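Local structure of member of s1p family of ribosomal proteins (Pyrococcus furiosus, 5YH1) at residues K43-I48 and T204-Y209; A71-E76 and E278-T283; I80-K85 and R208-E213; I117-D122 and Y154-V159. The protein is probably a nucleic-acid-binding exonuclease, and is represented here by its DHH-family part, which binds manganese. All coordinates share one frame; numbering follows the deposited sequence.

Contact 1: K43-I48 and T204-Y209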
loop_
_atom_site.group_PDB
_atom_site.type_symbol
_atom_site.label_atom_id
_atom_site.label_comp_id
_atom_site.label_asym_id
_atom_site.label_seq_id
_atom_site.Cartn_x
_atom_site.Cartn_y
_atom_site.Cartn_z
ATOM N N LYS A 43 -21.379 31.201 -5.919
ATOM C CA LYS A 43 -21.954 30.268 -4.948
ATOM C C LYS A 43 -20.888 29.329 -4.362
ATOM O O LYS A 43 -20.847 29.118 -3.151
ATOM C CB LYS A 43 -23.064 29.447 -5.594
ATOM C CG LYS A 43 -23.801 28.532 -4.619
ATOM C CD LYS A 43 -24.966 27.855 -5.318
ATOM C CE LYS A 43 -25.729 26.914 -4.400
ATOM N NZ LYS A 43 -26.705 26.137 -5.209
ATOM N N ALA A 44 -20.025 28.782 -5.218
ATOM C CA ALA A 44 -18.928 27.922 -4.756
ATOM C C ALA A 44 -18.060 28.654 -3.743
ATOM O O ALA A 44 -17.735 28.119 -2.679
ATOM C CB ALA A 44 -18.083 27.448 -5.936
ATOM N N ALA A 45 -17.701 29.889 -4.072
ATOM C CA ALA A 45 -16.857 30.697 -3.202
ATOM C C ALA A 45 -17.574 31.054 -1.905
ATOM O O ALA A 45 -16.962 31.074 -0.846
ATOM C CB ALA A 45 -16.393 31.955 -3.921
ATOM N N PHE A 46 -18.869 31.335 -1.996
ATOM C CA PHE A 46 -19.690 31.568 -0.811
ATOM C C PHE A 46 -19.647 30.361 0.138
ATOM O O PHE A 46 -19.400 30.515 1.334
ATOM C CB PHE A 46 -21.148 31.877 -1.200
ATOM C CG PHE A 46 -22.104 31.852 -0.036
ATOM C CD1 PHE A 46 -22.257 32.962 0.781
ATOM C CD2 PHE A 46 -22.835 30.707 0.260
ATOM C CE1 PHE A 46 -23.128 32.931 1.867
ATOM C CE2 PHE A 46 -23.703 30.673 1.342
ATOM C CZ PHE A 46 -23.847 31.787 2.147
HETATM N N MSE A 47 -19.885 29.169 -0.398
HETATM C CA MSE A 47 -19.906 27.957 0.433
HETATM C C MSE A 47 -18.568 27.693 1.072
HETATM O O MSE A 47 -18.494 27.334 2.245
HETATM C CB MSE A 47 -20.364 26.764 -0.393
HETATM C CG MSE A 47 -21.878 26.822 -0.563
HETATM SE SE MSE A 47 -22.479 25.389 -1.763
HETATM C CE MSE A 47 -22.303 23.930 -0.439
ATOM N N ILE A 48 -17.488 27.894 0.325
ATOM C CA ILE A 48 -16.153 27.641 0.856
ATOM C C ILE A 48 -15.822 28.652 1.954
ATOM O O ILE A 48 -15.386 28.266 3.049
ATOM C CB ILE A 48 -15.098 27.588 -0.273
ATOM C CG1 ILE A 48 -15.299 26.304 -1.084
ATOM C CG2 ILE A 48 -13.682 27.625 0.277
ATOM C CD1 ILE A 48 -14.607 26.284 -2.427
ATOM N N THR A 204 -8.742 28.632 -10.237
ATOM C CA THR A 204 -8.048 29.893 -9.971
ATOM C C THR A 204 -9.056 31.039 -9.868
ATOM O O THR A 204 -8.962 31.857 -8.957
ATOM C CB THR A 204 -6.979 30.197 -11.041
ATOM O OG1 THR A 204 -5.952 29.200 -10.988
ATOM C CG2 THR A 204 -6.355 31.559 -10.814
ATOM N N GLU A 205 -10.050 31.074 -10.757
ATOM C CA GLU A 205 -11.077 32.129 -10.677
ATOM C C GLU A 205 -11.898 31.972 -9.391
ATOM O O GLU A 205 -12.090 32.948 -8.656
ATOM C CB GLU A 205 -11.981 32.149 -11.907
ATOM C CG GLU A 205 -11.256 32.372 -13.235
ATOM C CD GLU A 205 -10.667 33.776 -13.431
ATOM O OE1 GLU A 205 -10.825 34.661 -12.564
ATOM O OE2 GLU A 205 -10.029 34.008 -14.479
ATOM N N VAL A 206 -12.328 30.750 -9.070
ATOM C CA VAL A 206 -13.025 30.532 -7.794
ATOM C C VAL A 206 -12.162 31.015 -6.639
ATOM O O VAL A 206 -12.657 31.707 -5.731
ATOM C CB VAL A 206 -13.445 29.067 -7.559
ATOM C CG1 VAL A 206 -14.000 28.895 -6.149
ATOM C CG2 VAL A 206 -14.490 28.635 -8.573
ATOM N N ALA A 207 -10.875 30.677 -6.676
ATOM C CA ALA A 207 -9.958 31.085 -5.609
ATOM C C ALA A 207 -9.908 32.604 -5.425
ATOM O O ALA A 207 -9.804 33.093 -4.303
ATOM C CB ALA A 207 -8.559 30.545 -5.863
ATOM N N ARG A 208 -9.969 33.343 -6.527
ATOM C CA ARG A 208 -9.975 34.808 -6.473
ATOM C C ARG A 208 -11.233 35.334 -5.767
ATOM O O ARG A 208 -11.159 36.307 -5.016
ATOM C CB ARG A 208 -9.853 35.410 -7.882
ATOM C CG ARG A 208 -8.492 35.188 -8.533
ATOM C CD ARG A 208 -8.439 35.683 -9.975
ATOM N NE ARG A 208 -8.858 37.085 -10.055
ATOM C CZ ARG A 208 -10.071 37.510 -10.418
ATOM N NH1 ARG A 208 -11.023 36.674 -10.811
ATOM N NH2 ARG A 208 -10.327 38.805 -10.400
ATOM N N TYR A 209 -12.377 34.692 -5.995
ATOM C CA TYR A 209 -13.596 35.042 -5.268
ATOM C C TYR A 209 -13.531 34.650 -3.790
ATOM O O TYR A 209 -14.058 35.360 -2.934
ATOM C CB TYR A 209 -14.827 34.428 -5.926
ATOM C CG TYR A 209 -15.237 35.137 -7.196
ATOM C CD1 TYR A 209 -14.575 34.895 -8.389
ATOM C CD2 TYR A 209 -16.283 36.057 -7.207
ATOM C CE1 TYR A 209 -14.941 35.526 -9.561
ATOM C CE2 TYR A 209 -16.655 36.696 -8.379
ATOM C CZ TYR A 209 -15.970 36.431 -9.553
ATOM O OH TYR A 209 -16.314 37.057 -10.731
#
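Helical segments 43-48 and 204-209 pack where Ala45 faces Tyr209, their CA atoms 5.8 Å apart; the segment axes approach to 8.7 Å with a signed crossing angle of -54°. The small side chains of Ala44 and Ala45 are consistent with this approach. The methyl of Ala45 presses on the base of the tyrosine side chain rather than on its ring, with Ala45 CB 3.5 Å from Tyr209 CB. Ala45 CB also lies 4.2 Å from Val206 O and so settles over the backbone between two residues one helical turn apart. Val206 offers its CG1 branch to both alanines: Ala44 CB is 4.3 Å from Val206 CG1, and Ala45 is slightly farther away.

Beyond CB the tyrosine leaves segment 43-48 and packs against an earlier part of helix 32-53, at Lys38, Ile41 and Met42. Tyr209 has its CG anti to the carbonyl carbon (chi1 -75°), and its ring runs back along its own helix, with Glu205 O at its edge and in its plane. Polar groups of 204-209 gather clear of 43-48: Arg208 NH1 lies 2.7 Å from Glu205 OE1 in a salt bridge whose N-H...O angle of 122° makes the hydrogen bond weak. The guanidinium also pairs with Glu215 and bonds to the carbonyls of Val25 and Gly26.

The apolar contact is buried between three helices and the sheet. Ala44 rests on Val183 and Val185 of strand 183-185, at one end of the five-stranded parallel sheet, while Val206 touches Leu75 and Ala207 touches Ala78 of helix 66-86.

Contact 2: A71-E76 and E278-T283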
loop_
_atom_site.group_PDB
_atom_site.type_symbol
_atom_site.label_atom_id
_atom_site.label_comp_id
_atom_site.label_asym_id
_atom_site.label_seq_id
_atom_site.Cartn_x
_atom_site.Cartn_y
_atom_site.Cartn_z
ATOM N N ALA A 71 -5.121 23.204 -9.851
ATOM C CA ALA A 71 -6.436 23.626 -9.369
ATOM C C ALA A 71 -6.533 23.500 -7.858
ATOM O O ALA A 71 -6.950 24.432 -7.169
ATOM C CB ALA A 71 -7.523 22.801 -10.035
ATOM N N GLY A 72 -6.119 22.354 -7.333
ATOM C CA GLY A 72 -6.157 22.138 -5.896
ATOM C C GLY A 72 -5.300 23.120 -5.135
ATOM O O GLY A 72 -5.721 23.653 -4.093
ATOM N N VAL A 73 -4.097 23.376 -5.648
ATOM C CA VAL A 73 -3.166 24.271 -4.957
ATOM C C VAL A 73 -3.635 25.726 -5.058
ATOM O O VAL A 73 -3.480 26.490 -4.110
ATOM C CB VAL A 73 -1.707 24.097 -5.457
ATOM C CG1 VAL A 73 -0.786 25.133 -4.827
ATOM C CG2 VAL A 73 -1.219 22.702 -5.127
ATOM N N ALA A 74 -4.221 26.098 -6.189
ATOM C CA ALA A 74 -4.853 27.423 -6.314
ATOM C C ALA A 74 -5.854 27.658 -5.178
ATOM O O ALA A 74 -5.796 28.672 -4.480
ATOM C CB ALA A 74 -5.545 27.564 -7.664
ATOM N N LEU A 75 -6.755 26.700 -4.979
ATOM C CA LEU A 75 -7.786 26.827 -3.944
ATOM C C LEU A 75 -7.195 26.832 -2.536
ATOM O O LEU A 75 -7.584 27.647 -1.696
ATOM C CB LEU A 75 -8.837 25.725 -4.103
ATOM C CG LEU A 75 -9.634 25.897 -5.397
ATOM C CD1 LEU A 75 -10.324 24.607 -5.806
ATOM C CD2 LEU A 75 -10.637 27.036 -5.273
ATOM N N GLU A 76 -6.232 25.947 -2.290
ATOM C CA GLU A 76 -5.543 25.890 -0.995
ATOM C C GLU A 76 -4.865 27.221 -0.656
ATOM O O GLU A 76 -4.896 27.683 0.499
ATOM C CB GLU A 76 -4.521 24.726 -0.980
ATOM C CG GLU A 76 -3.606 24.693 0.236
ATOM C CD GLU A 76 -2.741 23.433 0.345
ATOM O OE1 GLU A 76 -1.793 23.450 1.147
ATOM O OE2 GLU A 76 -2.994 22.418 -0.331
ATOM N N GLU A 278 6.544 24.966 -4.855
ATOM C CA GLU A 278 7.803 25.463 -5.391
ATOM C C GLU A 278 7.843 25.279 -6.893
ATOM O O GLU A 278 8.259 26.178 -7.629
ATOM C CB GLU A 278 8.994 24.734 -4.762
ATOM C CG GLU A 278 9.067 24.805 -3.241
ATOM C CD GLU A 278 9.266 26.209 -2.715
ATOM O OE1 GLU A 278 9.509 27.141 -3.506
ATOM O OE2 GLU A 278 9.186 26.386 -1.489
ATOM N N ILE A 279 7.395 24.119 -7.349
ATOM C CA ILE A 279 7.349 23.831 -8.774
ATOM C C ILE A 279 6.372 24.780 -9.487
ATOM O O ILE A 279 6.649 25.233 -10.599
ATOM C CB ILE A 279 6.973 22.363 -9.019
ATOM C CG1 ILE A 279 8.078 21.445 -8.473
ATOM C CG2 ILE A 279 6.757 22.089 -10.505
ATOM C CD1 ILE A 279 7.644 20.001 -8.319
ATOM N N LEU A 280 5.254 25.095 -8.832
ATOM C CA LEU A 280 4.225 25.963 -9.410
ATOM C C LEU A 280 4.538 27.463 -9.314
ATOM O O LEU A 280 3.759 28.287 -9.816
ATOM C CB LEU A 280 2.880 25.707 -8.727
ATOM C CG LEU A 280 2.190 24.399 -9.074
ATOM C CD1 LEU A 280 0.966 24.252 -8.193
ATOM C CD2 LEU A 280 1.822 24.321 -10.552
ATOM N N LEU A 281 5.647 27.798 -8.649
ATOM C CA LEU A 281 6.142 29.163 -8.496
ATOM C C LEU A 281 5.165 30.036 -7.716
ATOM O O LEU A 281 4.823 31.117 -8.162
ATOM C CB LEU A 281 6.467 29.798 -9.862
ATOM C CG LEU A 281 7.389 31.038 -9.836
ATOM C CD1 LEU A 281 8.837 30.622 -9.714
ATOM C CD2 LEU A 281 7.223 31.898 -11.080
ATOM N N ILE A 282 4.698 29.570 -6.560
ATOM C CA ILE A 282 3.810 30.407 -5.746
ATOM C C ILE A 282 4.412 30.826 -4.424
ATOM O O ILE A 282 3.744 31.461 -3.617
ATOM C CB ILE A 282 2.423 29.772 -5.515
ATOM C CG1 ILE A 282 2.521 28.510 -4.663
ATOM C CG2 ILE A 282 1.753 29.467 -6.848
ATOM C CD1 ILE A 282 1.183 28.081 -4.099
ATOM N N THR A 283 5.661 30.458 -4.193
ATOM C CA THR A 283 6.418 30.972 -3.068
ATOM C C THR A 283 7.391 32.009 -3.621
ATOM O O THR A 283 7.630 32.092 -4.831
ATOM C CB THR A 283 7.221 29.856 -2.353
ATOM O OG1 THR A 283 8.328 29.452 -3.162
ATOM C CG2 THR A 283 6.358 28.642 -2.076
#
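Apolar contacts join the segments, and Val73 supplies all of them from the side of helix 66-86. It meets Leu280 tip to tip: Leu280 CD1 is 3.8 Å from Val73 CB and nearly as near to CG1, so the leucine methyl sits over the branch point of the valine. Ile282 comes in at a slant, its CD1 ending 3.6 Å from Val73 CG1. Its CG1 lies between its own backbone N and carbonyl carbon (chi1 66°), and from there the chain runs out extended to the valine. Val73 thus fits against two side chains that flank Leu281, whose own side chain takes no part.

Hydrogen bonds shape the turn behind these side chains. Thr283 OG1 donates to Glu278 OE1 over 2.6 Å, approaching 36° out of the carboxylate plane, and this hydroxyl also takes the N-H of Asn285. The backbone bond from Leu281 N to Glu278 O spans 3.2 Å. The carbonyls of Leu280 and Ile282 are bound by His220 and Arg217, respectively.

Charge is kept apart from the apolar patch: Glu76, three residues after Val73, forms salt bridges with both Arg99 and Arg273.

Leu281, at positive phi, closes helix 276-279 with a Schellman motif, which brings Leu280 and Ile282 to the same neighbour. The capped end is set against helix 66-86, whose first turn carries the manganese ligand Asp67; the Leu280 side chain lies about 13 Å from the bound manganese, so this is packing of the DHH domain beyond the metal's first shell.

Contact 3: I80-K85 and R208-E213; sequences IPLIEK and RYINPE
Leu82 and Asn211 lie side by side, pointing in opposite directions, where the end of helix 199-210 meets the last turns of helix 66-86 in the alpha/beta fold of the DHH domain. Leu82 takes the largest share of the contact. Its CG and CD2 are each 3.9 Å from Asn211 ND2, and the amide carbon is only slightly farther, so the isobutyl group lies along the amide. The other branch turns to the preceding residue: Leu82 CD1 is 3.5 Å from Ile210 O and 4.0 Å from Ile210 CG2. That carbonyl, near the helix terminus, is also bound by Arg49.

Asn211 is the residue at which the chain leaves helical geometry. Its CG stands opposite the backbone N (chi1 -172°), which carries the amide across to helix 66-86. There ND2 donates to the carbonyl of Ala78, so the buried amide is tied to the neighbouring helix just ahead of the kink at Pro81, a residue with no N-H to give to the turn before. The proline ring flanks the same nitrogen, Pro81 CB lying 3.9 Å from Asn211 ND2. At its other end the amide turns back on its own chain, OD1 receiving a weak bond from the N-H of Glu213 in the manner of an Asx turn.

Ile210 adds its CG2 branch here, while the rest of its side chain leads away to Ile48 of helix 32-53. Toward the outer margin, Lys85 NZ and Glu213 OE1 come within 4.6 Å, opposite charges near each other but beyond salt-bridge distance.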
loop_
_atom_site.group_PDB
_atom_site.type_symbol
_atom_site.label_atom_id
_atom_site.label_comp_id
_atom_site.label_asym_id
_atom_site.label_seq_id
_atom_site.Cartn_x
_atom_site.Cartn_y
_atom_site.Cartn_z
ATOM N N ILE A 80 -6.135 28.795 2.945
ATOM C CA ILE A 80 -5.291 28.708 4.149
ATOM C C ILE A 80 -5.149 30.049 4.885
ATOM O O ILE A 80 -5.321 30.091 6.104
ATOM C CB ILE A 80 -3.893 28.106 3.838
ATOM C CG1 ILE A 80 -3.995 26.621 3.457
ATOM C CG2 ILE A 80 -2.939 28.278 5.010
ATOM C CD1 ILE A 80 -4.652 25.739 4.488
ATOM N N PRO A 81 -4.837 31.148 4.161
ATOM C CA PRO A 81 -4.749 32.448 4.846
ATOM C C PRO A 81 -6.026 32.869 5.573
ATOM O O PRO A 81 -5.941 33.454 6.650
ATOM C CB PRO A 81 -4.429 33.431 3.713
ATOM C CG PRO A 81 -3.769 32.605 2.671
ATOM C CD PRO A 81 -4.394 31.240 2.759
ATOM N N LEU A 82 -7.190 32.599 4.988
ATOM C CA LEU A 82 -8.451 32.931 5.644
ATOM C C LEU A 82 -8.628 32.100 6.911
ATOM O O LEU A 82 -9.024 32.622 7.946
ATOM C CB LEU A 82 -9.650 32.718 4.715
ATOM C CG LEU A 82 -9.798 33.649 3.514
ATOM C CD1 LEU A 82 -11.142 33.405 2.846
ATOM C CD2 LEU A 82 -9.653 35.117 3.914
ATOM N N ILE A 83 -8.324 30.809 6.828
ATOM C CA ILE A 83 -8.390 29.942 7.999
ATOM C C ILE A 83 -7.495 30.480 9.110
ATOM O O ILE A 83 -7.891 30.495 10.277
ATOM C CB ILE A 83 -7.999 28.489 7.658
ATOM C CG1 ILE A 83 -9.100 27.839 6.813
ATOM C CG2 ILE A 83 -7.747 27.678 8.930
ATOM C CD1 ILE A 83 -8.723 26.487 6.244
ATOM N N GLU A 84 -6.296 30.925 8.742
ATOM C CA GLU A 84 -5.333 31.422 9.723
ATOM C C GLU A 84 -5.735 32.758 10.349
ATOM O O GLU A 84 -5.420 33.000 11.515
ATOM C CB GLU A 84 -3.917 31.482 9.128
ATOM C CG GLU A 84 -3.339 30.086 8.913
ATOM C CD GLU A 84 -1.883 30.073 8.495
ATOM O OE1 GLU A 84 -1.479 30.950 7.696
ATOM O OE2 GLU A 84 -1.150 29.170 8.961
ATOM N N LYS A 85 -6.449 33.604 9.609
ATOM C CA LYS A 85 -6.888 34.886 10.168
ATOM C C LYS A 85 -8.066 34.736 11.145
ATOM O O LYS A 85 -8.196 35.535 12.067
ATOM C CB LYS A 85 -7.182 35.921 9.071
ATOM C CG LYS A 85 -8.620 35.993 8.584
ATOM C CD LYS A 85 -8.901 37.309 7.874
ATOM C CE LYS A 85 -7.984 37.518 6.678
ATOM N NZ LYS A 85 -8.544 38.500 5.709
ATOM N N ARG A 208 -9.969 33.343 -6.527
ATOM C CA ARG A 208 -9.975 34.808 -6.473
ATOM C C ARG A 208 -11.233 35.334 -5.767
ATOM O O ARG A 208 -11.159 36.307 -5.016
ATOM C CB ARG A 208 -9.853 35.410 -7.882
ATOM C CG ARG A 208 -8.492 35.188 -8.533
ATOM C CD ARG A 208 -8.439 35.683 -9.975
ATOM N NE ARG A 208 -8.858 37.085 -10.055
ATOM C CZ ARG A 208 -10.071 37.510 -10.418
ATOM N NH1 ARG A 208 -11.023 36.674 -10.811
ATOM N NH2 ARG A 208 -10.327 38.805 -10.400
ATOM N N TYR A 209 -12.377 34.692 -5.995
ATOM C CA TYR A 209 -13.596 35.042 -5.268
ATOM C C TYR A 209 -13.531 34.650 -3.790
ATOM O O TYR A 209 -14.058 35.360 -2.934
ATOM C CB TYR A 209 -14.827 34.428 -5.926
ATOM C CG TYR A 209 -15.237 35.137 -7.196
ATOM C CD1 TYR A 209 -14.575 34.895 -8.389
ATOM C CD2 TYR A 209 -16.283 36.057 -7.207
ATOM C CE1 TYR A 209 -14.941 35.526 -9.561
ATOM C CE2 TYR A 209 -16.655 36.696 -8.379
ATOM C CZ TYR A 209 -15.970 36.431 -9.553
ATOM O OH TYR A 209 -16.314 37.057 -10.731
ATOM N N ILE A 210 -12.879 33.529 -3.484
ATOM C CA ILE A 210 -12.709 33.122 -2.095
ATOM C C ILE A 210 -11.853 34.137 -1.359
ATOM O O ILE A 210 -12.198 34.545 -0.254
ATOM C CB ILE A 210 -12.076 31.713 -1.973
ATOM C CG1 ILE A 210 -13.072 30.653 -2.437
ATOM C CG2 ILE A 210 -11.654 31.430 -0.537
ATOM C CD1 ILE A 210 -12.438 29.327 -2.784
ATOM N N ASN A 211 -10.735 34.530 -1.967
ATOM C CA ASN A 211 -9.775 35.412 -1.314
ATOM C C ASN A 211 -9.057 36.316 -2.326
ATOM O O ASN A 211 -7.976 35.981 -2.809
ATOM C CB ASN A 211 -8.762 34.583 -0.511
ATOM C CG ASN A 211 -7.856 35.438 0.347
ATOM O OD1 ASN A 211 -7.942 36.663 0.333
ATOM N ND2 ASN A 211 -6.980 34.798 1.099
ATOM N N PRO A 212 -9.650 37.482 -2.638
ATOM C CA PRO A 212 -9.046 38.367 -3.645
ATOM C C PRO A 212 -7.577 38.740 -3.404
ATOM O O PRO A 212 -6.875 39.031 -4.357
ATOM C CB PRO A 212 -9.956 39.604 -3.614
ATOM C CG PRO A 212 -11.283 39.072 -3.185
ATOM C CD PRO A 212 -10.962 37.985 -2.187
ATOM N N GLU A 213 -7.109 38.700 -2.160
ATOM C CA GLU A 213 -5.719 39.047 -1.856
ATOM C C GLU A 213 -4.659 38.133 -2.471
ATOM O O GLU A 213 -3.508 38.540 -2.575
ATOM C CB GLU A 213 -5.475 39.115 -0.341
ATOM C CG GLU A 213 -5.602 40.505 0.260
ATOM C CD GLU A 213 -6.977 40.777 0.843
ATOM O OE1 GLU A 213 -7.078 40.846 2.091
ATOM O OE2 GLU A 213 -7.952 40.915 0.063
#

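Contact 4: I117-D122 and Y154-V159; sequences IFMMED and YGVKIV
The ring of Tyr154 is met obliquely by Met120, a selenomethionine, whose SE lies 4.9 Å from the ring centroid and 68° off its normal, a Met-aromatic contact. The selenium approaches the CD2-CE2 side, 3.8 Å from Tyr154 CD2, and Met120 CG comes within 3.9 Å of Tyr154 CE2. Bends at chi2 (-59°) and chi3 fold the methionine chain so that SE and CG both reach these two carbons. The phenol hydroxyl hydrogen-bonds to the carbonyl of Gly274 of the second subunit, so the ring also belongs to the subunit interface.

Met119, likewise a selenomethionine, makes the other contact: its SE is 3.9 Å from Val156 CG2. Tyr154 and Val156 are separated by Gly155, whose positive phi makes it the C-prime residue of the Schellman motif that ends helix 145-152.

Helix 109-126 therefore lies against the link from that helix into strand 158-161. Met119 and Val156 share Leu151 of helix 145-152 as a neighbour, and Lys157 and Val159 bond through their backbones to strand 132-136 of the parallel sheet; the Val159 side chain, on strand 158-161, touches Ala44 of helix 32-53.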
loop_
_atom_site.group_PDB
_atom_site.type_symbol
_atom_site.label_atom_id
_atom_site.label_comp_id
_atom_site.label_asym_id
_atom_site.label_seq_id
_atom_site.Cartn_x
_atom_site.Cartn_y
_atom_site.Cartn_z
ATOM N N ILE A 117 -14.491 7.849 7.008
ATOM C CA ILE A 117 -13.944 7.294 8.258
ATOM C C ILE A 117 -13.139 8.360 8.994
ATOM O O ILE A 117 -13.307 8.553 10.196
ATOM C CB ILE A 117 -13.094 6.035 7.986
ATOM C CG1 ILE A 117 -14.009 4.897 7.520
ATOM C CG2 ILE A 117 -12.290 5.619 9.226
ATOM C CD1 ILE A 117 -13.317 3.826 6.705
ATOM N N PHE A 118 -12.288 9.074 8.267
ATOM C CA PHE A 118 -11.475 10.138 8.850
ATOM C C PHE A 118 -12.338 11.268 9.409
ATOM O O PHE A 118 -12.093 11.733 10.515
ATOM C CB PHE A 118 -10.478 10.689 7.816
ATOM C CG PHE A 118 -9.180 9.920 7.733
ATOM C CD1 PHE A 118 -9.129 8.537 7.934
ATOM C CD2 PHE A 118 -7.995 10.584 7.430
ATOM C CE1 PHE A 118 -7.921 7.847 7.846
ATOM C CE2 PHE A 118 -6.786 9.895 7.341
ATOM C CZ PHE A 118 -6.752 8.523 7.553
HETATM N N MSE A 119 -13.341 11.717 8.659
HETATM C CA MSE A 119 -14.188 12.830 9.134
HETATM C C MSE A 119 -15.014 12.411 10.338
HETATM O O MSE A 119 -15.247 13.214 11.238
HETATM C CB MSE A 119 -15.064 13.413 8.013
HETATM C CG MSE A 119 -16.282 12.544 7.723
HETATM SE SE MSE A 119 -17.452 13.190 6.265
HETATM C CE MSE A 119 -16.201 13.166 4.744
HETATM N N MSE A 120 -15.457 11.156 10.375
HETATM C CA MSE A 120 -16.245 10.672 11.509
HETATM C C MSE A 120 -15.381 10.548 12.749
HETATM O O MSE A 120 -15.848 10.792 13.860
HETATM C CB MSE A 120 -16.941 9.356 11.162
HETATM C CG MSE A 120 -18.158 9.566 10.265
HETATM SE SE MSE A 120 -19.489 10.758 11.114
HETATM C CE MSE A 120 -19.780 9.739 12.784
ATOM N N GLU A 121 -14.108 10.202 12.591
ATOM C CA GLU A 121 -13.213 10.178 13.751
ATOM C C GLU A 121 -13.014 11.573 14.352
ATOM O O GLU A 121 -13.082 11.740 15.564
ATOM C CB GLU A 121 -11.850 9.575 13.415
ATOM C CG GLU A 121 -10.921 9.621 14.618
ATOM C CD GLU A 121 -9.713 8.728 14.491
ATOM O OE1 GLU A 121 -9.810 7.656 13.869
ATOM O OE2 GLU A 121 -8.663 9.098 15.037
ATOM N N ASP A 122 -12.732 12.565 13.509
ATOM C CA ASP A 122 -12.587 13.943 13.986
ATOM C C ASP A 122 -13.875 14.444 14.635
ATOM O O ASP A 122 -13.835 15.143 15.647
ATOM C CB ASP A 122 -12.175 14.878 12.848
ATOM C CG ASP A 122 -10.717 14.729 12.463
ATOM O OD1 ASP A 122 -9.931 14.096 13.197
ATOM O OD2 ASP A 122 -10.344 15.258 11.412
ATOM N N TYR A 154 -24.500 11.206 5.333
ATOM C CA TYR A 154 -23.954 11.976 6.448
ATOM C C TYR A 154 -24.327 13.464 6.407
ATOM O O TYR A 154 -23.818 14.243 7.212
ATOM C CB TYR A 154 -22.428 11.782 6.502
ATOM C CG TYR A 154 -22.075 10.359 6.837
ATOM C CD1 TYR A 154 -22.084 9.378 5.860
ATOM C CD2 TYR A 154 -21.779 9.984 8.145
ATOM C CE1 TYR A 154 -21.798 8.059 6.167
ATOM C CE2 TYR A 154 -21.490 8.669 8.464
ATOM C CZ TYR A 154 -21.498 7.709 7.474
ATOM O OH TYR A 154 -21.221 6.394 7.791
ATOM N N GLY A 155 -25.216 13.855 5.496
ATOM C CA GLY A 155 -25.603 15.273 5.330
ATOM C C GLY A 155 -24.478 16.212 4.907
ATOM O O GLY A 155 -24.499 17.410 5.223
ATOM N N VAL A 156 -23.492 15.678 4.192
ATOM C CA VAL A 156 -22.322 16.452 3.779
ATOM C C VAL A 156 -22.651 17.319 2.561
ATOM O O VAL A 156 -23.329 16.871 1.637
ATOM C CB VAL A 156 -21.124 15.517 3.482
ATOM C CG1 VAL A 156 -20.050 16.208 2.656
ATOM C CG2 VAL A 156 -20.535 14.992 4.792
ATOM N N LYS A 157 -22.183 18.562 2.577
ATOM C CA LYS A 157 -22.331 19.452 1.421
ATOM C C LYS A 157 -21.127 19.332 0.507
ATOM O O LYS A 157 -20.009 19.090 0.964
ATOM C CB LYS A 157 -22.560 20.888 1.872
ATOM C CG LYS A 157 -23.889 21.030 2.591
ATOM C CD LYS A 157 -24.168 22.464 2.971
ATOM C CE LYS A 157 -25.573 22.601 3.540
ATOM N NZ LYS A 157 -25.807 23.999 3.995
ATOM N N ILE A 158 -21.383 19.468 -0.789
ATOM C CA ILE A 158 -20.435 19.080 -1.810
ATOM C C ILE A 158 -20.351 20.166 -2.883
ATOM O O ILE A 158 -21.372 20.563 -3.455
ATOM C CB ILE A 158 -20.847 17.741 -2.470
ATOM C CG1 ILE A 158 -20.976 16.621 -1.425
ATOM C CG2 ILE A 158 -19.837 17.333 -3.530
ATOM C CD1 ILE A 158 -21.687 15.384 -1.938
ATOM N N VAL A 159 -19.134 20.644 -3.130
ATOM C CA VAL A 159 -18.831 21.555 -4.237
ATOM C C VAL A 159 -18.023 20.798 -5.294
ATOM O O VAL A 159 -17.037 20.128 -4.970
ATOM C CB VAL A 159 -18.022 22.771 -3.742
ATOM C CG1 VAL A 159 -17.550 23.647 -4.908
ATOM C CG2 VAL A 159 -18.848 23.581 -2.746
#

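Overall arrangement
From the N terminus, 43-48 opens contact 1, 71-76 opens contact 2 and 80-85 opens contact 3. Next comes 117-122, joined to 154-159 after only 31 intervening residues, so contact 4 closes first and lies within the loops of the other three. Residues 204-209 then close contact 1, and 208-213, at the end of the same helix and just beyond it, close contact 3, sharing Arg208 and Tyr209. Contact 2 closes last, at 278-283; its loop encloses contact 3 and crosses that of contact 1. Contacts 1 to 3 tie helices 32-53, 66-86 and 199-210 to one another and to the turn after 276-279. Contact 4 joins helix 109-126 to the loop leading into strand 158-161, which meets helix 32-53 of contact 1.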